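Local coordinates for protein acireductone dioxygenase (Bacillus anthracis, PDB 4QGL) that probably catalyses the oxygen-dependent cleavage of the methionine-salvage acireductone, giving different products depending on whether iron or nickel is bound, at residues A[30-35]-A[120-125]; A[59-64]-A[159-164]; A[73-78]-A[139-144]. All coordinates share one frame; numbering follows the deposited sequence.

Contact 1: residues A[30-35]-A[120-125]; sequences EGVLYE and FAIEGK
With CG of Glu30 turned anti to its carbonyl carbon and the chain bent again at chi2 (-57°), the carboxylate folds round to reach the backbone at Gly124 and Lys125. How an acidic side chain can hold a backbone N-H is well illustrated here. Atom OE1 of Glu30 accepts the backbone N-H of Lys125 at 3.2 Å from N, in a bond that is nearly straight (175° at the hydrogen). The donor comes in on the syn side of OE1, yet tilted 33° out of the carboxylate plane. The same oxygen lies 3.7 Å from CA of Gly124 and 3.4 Å from CG of Lys125, and the Lys125 chain crosses the acid obliquely. Bent at chi3 and chi4, that chain leaves Lys125 NZ 5.4 Å from Glu30 OE1, where attraction between the charges would probably be modest; Lys125 NZ forms its salt bridge with Glu29. In the cupin fold of this family two antiparallel sheets face each other, and the contact bridges them. Segment 30-35 runs from the end of helix 20-29, closed by a Schellman motif at Gly31, into strand 33-36 at one edge of a sheet, whereas 120-125 leaves strand 116-123 of the other. Deeper in, the two meet through apolar groups alone: CG2 of Val32 approaches CD1 of Ile122 at 4.4 Å, a loose touch. Val32 also packs on Ile140, and Ile122 on Val142, both of strand 138-142, the neighbour of 33-36. The Ile122 side chain also packs about 4 Å from that of His148, a ligand of a bound cadmium ion.

Contact 2: residues A[59-64]-A[159-164]; sequences EILAVF and VAIRIF
Ile161 meets the last turn of helix 54-63 with both of its branches, a compact example of how helices are laid on a sheet of the cupin fold. Its strand, 158-164, lies between strands 109-113 and 79-85, and on the face turned to the helix Ile161 projects toward Ile60, Leu61 and Phe64. The isoleucine divides its work. The longer branch goes to Ile60: CD1 of Ile161 sits 3.9 Å from CG2 of Ile60, and CG1 of Ile161 is only a little farther from that same methyl, at 4.1 Å. The shorter branch serves Leu61, with CG2 of Ile161 at 3.7 Å from CD2 of Leu61. In both pairs the chains lie alongside one another, pointing in opposite senses. On Ile60 the CG2 methyl stands anti to the backbone N, which turns this branch to the strand. The first bond of the Leu61 side chain runs along the interface, and its CD2 branch then comes in to the strand. No hydrogen bond joins the two segments, so the join is entirely apolar. Ala160 and Arg162 point away from the helix, and Arg162 forms a salt bridge with Asp81 of the adjoining strand. Phe64, just past the helix, has its ring against Phe112; CD2 of Phe64 lies 4.5 Å from CD1 of Ile161, which approaches the Phe64 ring obliquely, while CG1 of Val63 stands 4.3 Å above one face of that ring, toward the rim.

Contact 3: residues A[73-78]-A[139-144]; sequences ARRGYK and LISVPE
Tyr77 and Ser141 form the close, buried half of this contact, and Arg75, reaching Ser141 mainly through a water, forms the more open half. On the inner side OH of Tyr77 lies 3.2 Å from OG of Ser141. The serine oxygen stands anti to its own backbone N (chi1 173°), which directs it at the tyrosine, and it lies obliquely to the tyrosine ring. The phenol oxygen of Tyr77 is hydrogen-bonded to OD2 of Asp108; OD1 of the same aspartate takes the backbone N-H of Glu144. Asp108 may play a role in transmitting local conformational changes, and its two carboxylate oxygens thus engage both segments of the contact. In fold terms, the stretch that leaves helix 65-75 is brought against strand 138-142 of a cupin sheet. The turn is made at Gly76, whose positive phi (84°) takes the chain out of the helix. Tyr77 then points inward, packing on Val110 of the next strand. The outer side is built differently. NH1 of Arg75, an exposed residue, is 3.7 Å from Ser141 OG, and one water links the two residues. That water accepts from Arg75 NH1 at 2.8 Å, meeting the guanidinium at its edge and in plane. Three bonds hold it, since it also accepts from Ser141 OG at 3.1 Å and donates to Ser141 O at 3.1 Å. Arg75 makes a long, weak ion pair with Asp108 as well.

All three contacts reach the sheet ordered 33-36, 138-142, 109-113, 158-164, 79-85. Contacts 1 and 3 lie on the neighbouring strands 33-36 and 138-142; their centres are about 12 Å apart and backbone hydrogen bonds join Leu33 to Ser141 and Glu35 to Leu139. Contact 3 touches contact 2 where Lys78 N meets Phe164 O, with about 14 Å between centres. Contacts 1 and 2, about 21 Å apart, lie on opposite sides of the chain's centre without touching. Along the chain, contact 3 is nested inside contact 2, whereas contact 1 crosses both. The first half of the chain is thus tied repeatedly to the second, which supplies the ligands of the active-site metal, His103, His105, Glu109 and His148.

Contact 1: residues A[30-35]-A[120-125]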
loop_
_atom_site.group_PDB
_atom_site.type_symbol
_atom_site.label_atom_id
_atom_site.label_comp_id
_atom_site.label_asym_id
_atom_site.label_seq_id
_atom_site.Cartn_x
_atom_site.Cartn_y
_atom_site.Cartn_z
ATOM N N GLU A 30 -0.935 8.835 13.678
ATOM C CA GLU A 30 -2.254 8.385 13.158
ATOM C C GLU A 30 -2.506 6.884 13.244
ATOM O O GLU A 30 -3.536 6.414 12.815
ATOM C CB GLU A 30 -2.465 8.813 11.715
ATOM C CG GLU A 30 -2.326 10.314 11.444
ATOM C CD GLU A 30 -3.250 11.214 12.267
ATOM O OE1 GLU A 30 -4.248 10.699 12.798
ATOM O OE2 GLU A 30 -2.962 12.433 12.393
ATOM N N GLY A 31 -1.556 6.139 13.788
ATOM C CA GLY A 31 -1.672 4.691 13.925
ATOM C C GLY A 31 -1.270 3.954 12.671
ATOM O O GLY A 31 -1.422 2.773 12.610
ATOM N N VAL A 32 -0.736 4.648 11.669
ATOM C CA VAL A 32 -0.387 4.019 10.385
ATOM C C VAL A 32 1.083 3.530 10.402
ATOM O O VAL A 32 2.025 4.315 10.427
ATOM C CB VAL A 32 -0.658 4.988 9.188
ATOM C CG1 VAL A 32 -0.491 4.307 7.834
ATOM C CG2 VAL A 32 -2.051 5.536 9.286
ATOM N N LEU A 33 1.272 2.219 10.404
ATOM C CA LEU A 33 2.622 1.676 10.364
ATOM C C LEU A 33 3.234 1.960 9.030
ATOM O O LEU A 33 2.609 1.762 8.000
ATOM C CB LEU A 33 2.635 0.171 10.587
ATOM C CG LEU A 33 4.036 -0.512 10.647
ATOM C CD1 LEU A 33 4.985 0.182 11.632
ATOM C CD2 LEU A 33 3.921 -1.992 11.013
ATOM N N TYR A 34 4.450 2.445 9.047
ATOM C CA TYR A 34 5.153 2.659 7.827
ATOM C C TYR A 34 6.550 2.046 7.935
ATOM O O TYR A 34 7.191 2.116 8.976
ATOM C CB TYR A 34 5.178 4.146 7.488
ATOM C CG TYR A 34 5.987 4.434 6.263
ATOM C CD1 TYR A 34 5.799 3.704 5.090
ATOM C CD2 TYR A 34 6.962 5.425 6.271
ATOM C CE1 TYR A 34 6.575 3.933 3.964
ATOM C CE2 TYR A 34 7.739 5.689 5.141
ATOM C CZ TYR A 34 7.549 4.940 3.988
ATOM O OH TYR A 34 8.331 5.211 2.881
ATOM N N GLU A 35 6.993 1.378 6.883
ATOM C CA GLU A 35 8.320 0.789 6.866
ATOM C C GLU A 35 8.859 1.005 5.495
ATOM O O GLU A 35 8.087 1.040 4.525
ATOM C CB GLU A 35 8.253 -0.700 7.117
ATOM C CG GLU A 35 7.726 -1.100 8.486
ATOM C CD GLU A 35 7.840 -2.603 8.726
ATOM O OE1 GLU A 35 7.347 -3.106 9.776
ATOM O OE2 GLU A 35 8.430 -3.305 7.857
ATOM N N PHE A 120 -3.218 6.076 -0.727
ATOM C CA PHE A 120 -4.233 5.822 0.267
ATOM C C PHE A 120 -4.710 7.105 0.890
ATOM O O PHE A 120 -3.907 7.923 1.318
ATOM C CB PHE A 120 -3.703 4.943 1.371
ATOM C CG PHE A 120 -3.868 3.480 1.077
ATOM C CD1 PHE A 120 -5.101 2.889 1.222
ATOM C CD2 PHE A 120 -2.798 2.694 0.657
ATOM C CE1 PHE A 120 -5.275 1.558 0.937
ATOM C CE2 PHE A 120 -2.974 1.363 0.374
ATOM C CZ PHE A 120 -4.216 0.799 0.517
ATOM N N ALA A 121 -6.024 7.267 0.983
ATOM C CA ALA A 121 -6.605 8.460 1.600
ATOM C C ALA A 121 -7.218 8.064 2.934
ATOM O O ALA A 121 -8.219 7.351 2.963
ATOM C CB ALA A 121 -7.676 9.081 0.684
ATOM N N ILE A 122 -6.661 8.570 4.032
ATOM C CA ILE A 122 -7.025 8.072 5.359
ATOM C C ILE A 122 -7.597 9.192 6.201
ATOM O O ILE A 122 -7.080 10.326 6.217
ATOM C CB ILE A 122 -5.824 7.390 6.047
ATOM C CG1 ILE A 122 -5.357 6.207 5.207
ATOM C CG2 ILE A 122 -6.220 6.849 7.416
ATOM C CD1 ILE A 122 -3.865 5.949 5.277
ATOM N N GLU A 123 -8.701 8.872 6.864
ATOM C CA GLU A 123 -9.373 9.820 7.744
ATOM C C GLU A 123 -8.550 9.841 9.004
ATOM O O GLU A 123 -8.433 8.828 9.681
ATOM C CB GLU A 123 -10.807 9.389 8.047
ATOM C CG GLU A 123 -11.603 10.338 8.921
ATOM C CD GLU A 123 -13.065 9.882 9.084
ATOM O OE1 GLU A 123 -13.289 8.760 9.614
ATOM O OE2 GLU A 123 -14.017 10.619 8.670
ATOM N N GLY A 124 -7.968 10.996 9.300
ATOM C CA GLY A 124 -7.177 11.171 10.506
ATOM C C GLY A 124 -8.041 11.246 11.738
ATOM O O GLY A 124 -9.229 11.550 11.675
ATOM N N LYS A 125 -7.410 11.023 12.872
ATOM C CA LYS A 125 -8.104 11.003 14.144
ATOM C C LYS A 125 -8.754 12.313 14.531
ATOM O O LYS A 125 -9.636 12.318 15.370
ATOM C CB LYS A 125 -7.138 10.571 15.244
ATOM C CG LYS A 125 -6.000 11.530 15.531
ATOM C CD LYS A 125 -5.213 10.987 16.704
ATOM C CE LYS A 125 -3.736 11.297 16.624
ATOM N NZ LYS A 125 -3.162 11.453 18.002
#

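Contact 2: residues A[59-64]-A[159-164]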
loop_
_atom_site.group_PDB
_atom_site.type_symbol
_atom_site.label_atom_id
_atom_site.label_comp_id
_atom_site.label_asym_id
_atom_site.label_seq_id
_atom_site.Cartn_x
_atom_site.Cartn_y
_atom_site.Cartn_z
ATOM N N GLU A 59 8.919 -15.549 -6.783
ATOM C CA GLU A 59 10.228 -14.945 -6.606
ATOM C C GLU A 59 10.201 -13.666 -5.815
ATOM O O GLU A 59 11.075 -13.427 -5.008
ATOM C CB GLU A 59 10.812 -14.621 -7.954
ATOM C CG GLU A 59 12.303 -14.415 -7.914
ATOM C CD GLU A 59 12.895 -14.327 -9.302
ATOM O OE1 GLU A 59 14.104 -14.022 -9.390
ATOM O OE2 GLU A 59 12.153 -14.549 -10.305
ATOM N N ILE A 60 9.201 -12.838 -6.091
ATOM C CA ILE A 60 9.008 -11.577 -5.401
ATOM C C ILE A 60 8.807 -11.818 -3.914
ATOM O O ILE A 60 9.469 -11.208 -3.075
ATOM C CB ILE A 60 7.820 -10.812 -6.009
ATOM C CG1 ILE A 60 8.255 -10.147 -7.317
ATOM C CG2 ILE A 60 7.284 -9.749 -5.047
ATOM C CD1 ILE A 60 7.168 -9.325 -7.973
ATOM N N LEU A 61 7.904 -12.735 -3.591
ATOM C CA LEU A 61 7.743 -13.231 -2.211
ATOM C C LEU A 61 8.976 -13.923 -1.603
ATOM O O LEU A 61 9.159 -13.926 -0.396
ATOM C CB LEU A 61 6.562 -14.189 -2.145
ATOM C CG LEU A 61 5.202 -13.557 -2.450
ATOM C CD1 LEU A 61 4.155 -14.661 -2.460
ATOM C CD2 LEU A 61 4.867 -12.457 -1.448
ATOM N N ALA A 62 9.823 -14.520 -2.415
ATOM C CA ALA A 62 11.066 -15.020 -1.884
ATOM C C ALA A 62 12.055 -13.941 -1.472
ATOM O O ALA A 62 12.747 -14.098 -0.478
ATOM C CB ALA A 62 11.720 -15.970 -2.879
ATOM N N VAL A 63 12.157 -12.871 -2.237
ATOM C CA VAL A 63 13.138 -11.826 -1.963
ATOM C C VAL A 63 12.830 -11.058 -0.681
ATOM O O VAL A 63 13.739 -10.749 0.066
ATOM C CB VAL A 63 13.265 -10.863 -3.152
ATOM C CG1 VAL A 63 14.299 -9.794 -2.903
ATOM C CG2 VAL A 63 13.688 -11.605 -4.394
ATOM N N PHE A 64 11.558 -10.734 -0.424
ATOM C CA PHE A 64 11.189 -10.016 0.804
ATOM C C PHE A 64 10.660 -10.911 1.899
ATOM O O PHE A 64 10.086 -10.428 2.853
ATOM C CB PHE A 64 10.199 -8.910 0.500
ATOM C CG PHE A 64 10.739 -7.903 -0.452
ATOM C CD1 PHE A 64 11.570 -6.885 -0.010
ATOM C CD2 PHE A 64 10.455 -8.003 -1.806
ATOM C CE1 PHE A 64 12.103 -5.985 -0.904
ATOM C CE2 PHE A 64 10.973 -7.094 -2.703
ATOM C CZ PHE A 64 11.797 -6.089 -2.253
ATOM N N VAL A 159 2.065 -2.645 -8.807
ATOM C CA VAL A 159 2.328 -4.023 -8.323
ATOM C C VAL A 159 2.579 -3.989 -6.828
ATOM O O VAL A 159 3.345 -3.167 -6.374
ATOM C CB VAL A 159 3.529 -4.673 -9.005
ATOM C CG1 VAL A 159 3.787 -6.040 -8.417
ATOM C CG2 VAL A 159 3.289 -4.859 -10.478
ATOM N N ALA A 160 1.927 -4.896 -6.087
ATOM C CA ALA A 160 1.958 -4.943 -4.614
ATOM C C ALA A 160 1.907 -6.346 -4.038
ATOM O O ALA A 160 1.344 -7.265 -4.609
ATOM C CB ALA A 160 0.773 -4.158 -4.050
ATOM N N ILE A 161 2.444 -6.454 -2.850
ATOM C CA ILE A 161 2.248 -7.613 -2.030
ATOM C C ILE A 161 1.170 -7.277 -1.008
ATOM O O ILE A 161 1.241 -6.253 -0.374
ATOM C CB ILE A 161 3.538 -8.009 -1.293
ATOM C CG1 ILE A 161 4.662 -8.233 -2.289
ATOM C CG2 ILE A 161 3.295 -9.277 -0.523
ATOM C CD1 ILE A 161 6.025 -8.403 -1.644
ATOM N N ARG A 162 0.175 -8.136 -0.845
ATOM C CA ARG A 162 -0.811 -7.934 0.169
ATOM C C ARG A 162 -0.578 -8.925 1.277
ATOM O O ARG A 162 -0.445 -10.133 1.030
ATOM C CB ARG A 162 -2.187 -8.165 -0.391
ATOM C CG ARG A 162 -2.353 -7.630 -1.787
ATOM C CD ARG A 162 -3.172 -8.627 -2.555
ATOM N NE ARG A 162 -4.592 -8.315 -2.488
ATOM C CZ ARG A 162 -5.556 -9.172 -2.795
ATOM N NH1 ARG A 162 -6.811 -8.787 -2.707
ATOM N NH2 ARG A 162 -5.274 -10.408 -3.186
ATOM N N ILE A 163 -0.539 -8.417 2.501
ATOM C CA ILE A 163 -0.438 -9.275 3.656
ATOM C C ILE A 163 -1.758 -9.178 4.413
ATOM O O ILE A 163 -2.266 -8.119 4.616
ATOM C CB ILE A 163 0.771 -8.866 4.522
ATOM C CG1 ILE A 163 2.029 -8.788 3.649
ATOM C CG2 ILE A 163 1.010 -9.874 5.639
ATOM C CD1 ILE A 163 3.267 -8.315 4.392
ATOM N N PHE A 164 -2.329 -10.297 4.790
ATOM C CA PHE A 164 -3.597 -10.304 5.471
ATOM C C PHE A 164 -3.605 -11.298 6.625
ATOM O O PHE A 164 -2.753 -12.187 6.716
ATOM C CB PHE A 164 -4.712 -10.627 4.481
ATOM C CG PHE A 164 -4.306 -11.542 3.354
ATOM C CD1 PHE A 164 -3.617 -11.056 2.265
ATOM C CD2 PHE A 164 -4.669 -12.885 3.352
ATOM C CE1 PHE A 164 -3.256 -11.893 1.219
ATOM C CE2 PHE A 164 -4.325 -13.725 2.297
ATOM C CZ PHE A 164 -3.608 -13.227 1.238
#

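Contact 3: residues A[73-78]-A[139-144]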
loop_
_atom_site.group_PDB
_atom_site.type_symbol
_atom_site.label_atom_id
_atom_site.label_comp_id
_atom_site.label_asym_id
_atom_site.label_seq_id
_atom_site.Cartn_x
_atom_site.Cartn_y
_atom_site.Cartn_z
ATOM N N ALA A 73 5.018 -11.410 12.072
ATOM C CA ALA A 73 5.144 -11.838 13.488
ATOM C C ALA A 73 4.943 -10.695 14.471
ATOM O O ALA A 73 4.340 -10.882 15.503
ATOM C CB ALA A 73 6.504 -12.501 13.742
ATOM N N ARG A 74 5.493 -9.528 14.152
ATOM C CA ARG A 74 5.316 -8.313 14.960
ATOM C C ARG A 74 3.824 -7.971 15.089
ATOM O O ARG A 74 3.335 -7.720 16.178
ATOM C CB ARG A 74 6.101 -7.136 14.326
ATOM C CG ARG A 74 6.125 -5.810 15.109
ATOM C CD ARG A 74 7.100 -4.769 14.523
ATOM N NE ARG A 74 8.403 -5.390 14.237
ATOM C CZ ARG A 74 9.012 -5.437 13.048
ATOM N NH1 ARG A 74 10.181 -6.076 12.944
ATOM N NH2 ARG A 74 8.488 -4.847 11.968
ATOM N N ARG A 75 3.108 -8.015 13.969
ATOM C CA ARG A 75 1.721 -7.563 13.914
ATOM C C ARG A 75 0.633 -8.661 13.851
ATOM O O ARG A 75 -0.555 -8.329 13.874
ATOM C CB ARG A 75 1.561 -6.608 12.721
ATOM C CG ARG A 75 1.921 -5.159 13.025
ATOM C CD ARG A 75 0.870 -4.524 13.935
ATOM N NE ARG A 75 1.104 -3.098 14.154
ATOM C CZ ARG A 75 0.480 -2.110 13.513
ATOM N NH1 ARG A 75 -0.449 -2.365 12.589
ATOM N NH2 ARG A 75 0.784 -0.854 13.809
ATOM N N GLY A 76 1.008 -9.940 13.743
ATOM C CA GLY A 76 0.014 -11.016 13.735
ATOM C C GLY A 76 -0.666 -11.359 12.416
ATOM O O GLY A 76 -1.779 -11.834 12.418
ATOM N N TYR A 77 -0.001 -11.169 11.288
ATOM C CA TYR A 77 -0.573 -11.543 9.975
ATOM C C TYR A 77 -0.236 -12.996 9.609
ATOM O O TYR A 77 0.645 -13.580 10.212
ATOM C CB TYR A 77 -0.094 -10.566 8.872
ATOM C CG TYR A 77 -0.278 -9.115 9.253
ATOM C CD1 TYR A 77 -1.431 -8.700 9.916
ATOM C CD2 TYR A 77 0.691 -8.175 8.984
ATOM C CE1 TYR A 77 -1.624 -7.382 10.285
ATOM C CE2 TYR A 77 0.518 -6.843 9.353
ATOM C CZ TYR A 77 -0.654 -6.435 9.994
ATOM O OH TYR A 77 -0.854 -5.099 10.367
ATOM N N LYS A 78 -0.929 -13.561 8.616
ATOM C CA LYS A 78 -0.812 -14.985 8.258
ATOM C C LYS A 78 -0.480 -15.305 6.795
ATOM O O LYS A 78 0.376 -16.134 6.519
ATOM C CB LYS A 78 -2.109 -15.726 8.597
ATOM C CG LYS A 78 -2.659 -15.380 9.960
ATOM C CD LYS A 78 -3.483 -16.499 10.579
ATOM C CE LYS A 78 -3.752 -16.169 12.049
ATOM N NZ LYS A 78 -4.477 -17.263 12.752
ATOM N N LEU A 139 6.176 -0.004 2.600
ATOM C CA LEU A 139 5.136 -0.834 3.229
ATOM C C LEU A 139 4.347 0.006 4.163
ATOM O O LEU A 139 4.938 0.693 4.988
ATOM C CB LEU A 139 5.686 -2.007 4.018
ATOM C CG LEU A 139 4.546 -2.821 4.674
ATOM C CD1 LEU A 139 4.776 -4.277 4.517
ATOM C CD2 LEU A 139 4.328 -2.484 6.129
ATOM N N ILE A 140 3.019 -0.125 4.034
ATOM C CA ILE A 140 2.078 0.643 4.839
ATOM C C ILE A 140 1.055 -0.268 5.454
ATOM O O ILE A 140 0.621 -1.217 4.798
ATOM C CB ILE A 140 1.334 1.744 4.028
ATOM C CG1 ILE A 140 0.416 2.512 4.961
ATOM C CG2 ILE A 140 0.497 1.205 2.876
ATOM C CD1 ILE A 140 -0.286 3.625 4.274
ATOM N N SER A 141 0.675 -0.010 6.708
ATOM C CA SER A 141 -0.457 -0.730 7.286
ATOM C C SER A 141 -1.516 0.230 7.761
ATOM O O SER A 141 -1.284 1.097 8.605
ATOM C CB SER A 141 -0.104 -1.687 8.437
ATOM O OG SER A 141 -1.318 -2.208 9.008
ATOM N N VAL A 142 -2.696 0.011 7.214
ATOM C CA VAL A 142 -3.789 0.839 7.443
ATOM C C VAL A 142 -4.644 0.153 8.485
ATOM O O VAL A 142 -5.211 -0.908 8.217
ATOM C CB VAL A 142 -4.565 1.033 6.139
ATOM C CG1 VAL A 142 -5.917 1.683 6.413
ATOM C CG2 VAL A 142 -3.748 1.857 5.147
ATOM N N PRO A 143 -4.769 0.775 9.669
ATOM C CA PRO A 143 -5.397 0.169 10.843
ATOM C C PRO A 143 -6.884 -0.181 10.701
ATOM O O PRO A 143 -7.641 0.423 9.932
ATOM C CB PRO A 143 -5.217 1.212 11.954
ATOM C CG PRO A 143 -4.893 2.485 11.274
ATOM C CD PRO A 143 -4.445 2.201 9.869
ATOM N N GLU A 144 -7.266 -1.174 11.495
ATOM C CA GLU A 144 -8.612 -1.634 11.521
ATOM C C GLU A 144 -9.476 -0.458 11.945
ATOM O O GLU A 144 -9.056 0.375 12.744
ATOM C CB GLU A 144 -8.755 -2.859 12.457
ATOM C CG GLU A 144 -8.698 -2.574 13.947
ATOM C CD GLU A 144 -8.963 -3.836 14.783
ATOM O OE1 GLU A 144 -9.059 -4.944 14.218
ATOM O OE2 GLU A 144 -9.092 -3.736 16.023
HETATM O O HOH W 1 -1.680 -0.220 11.361
#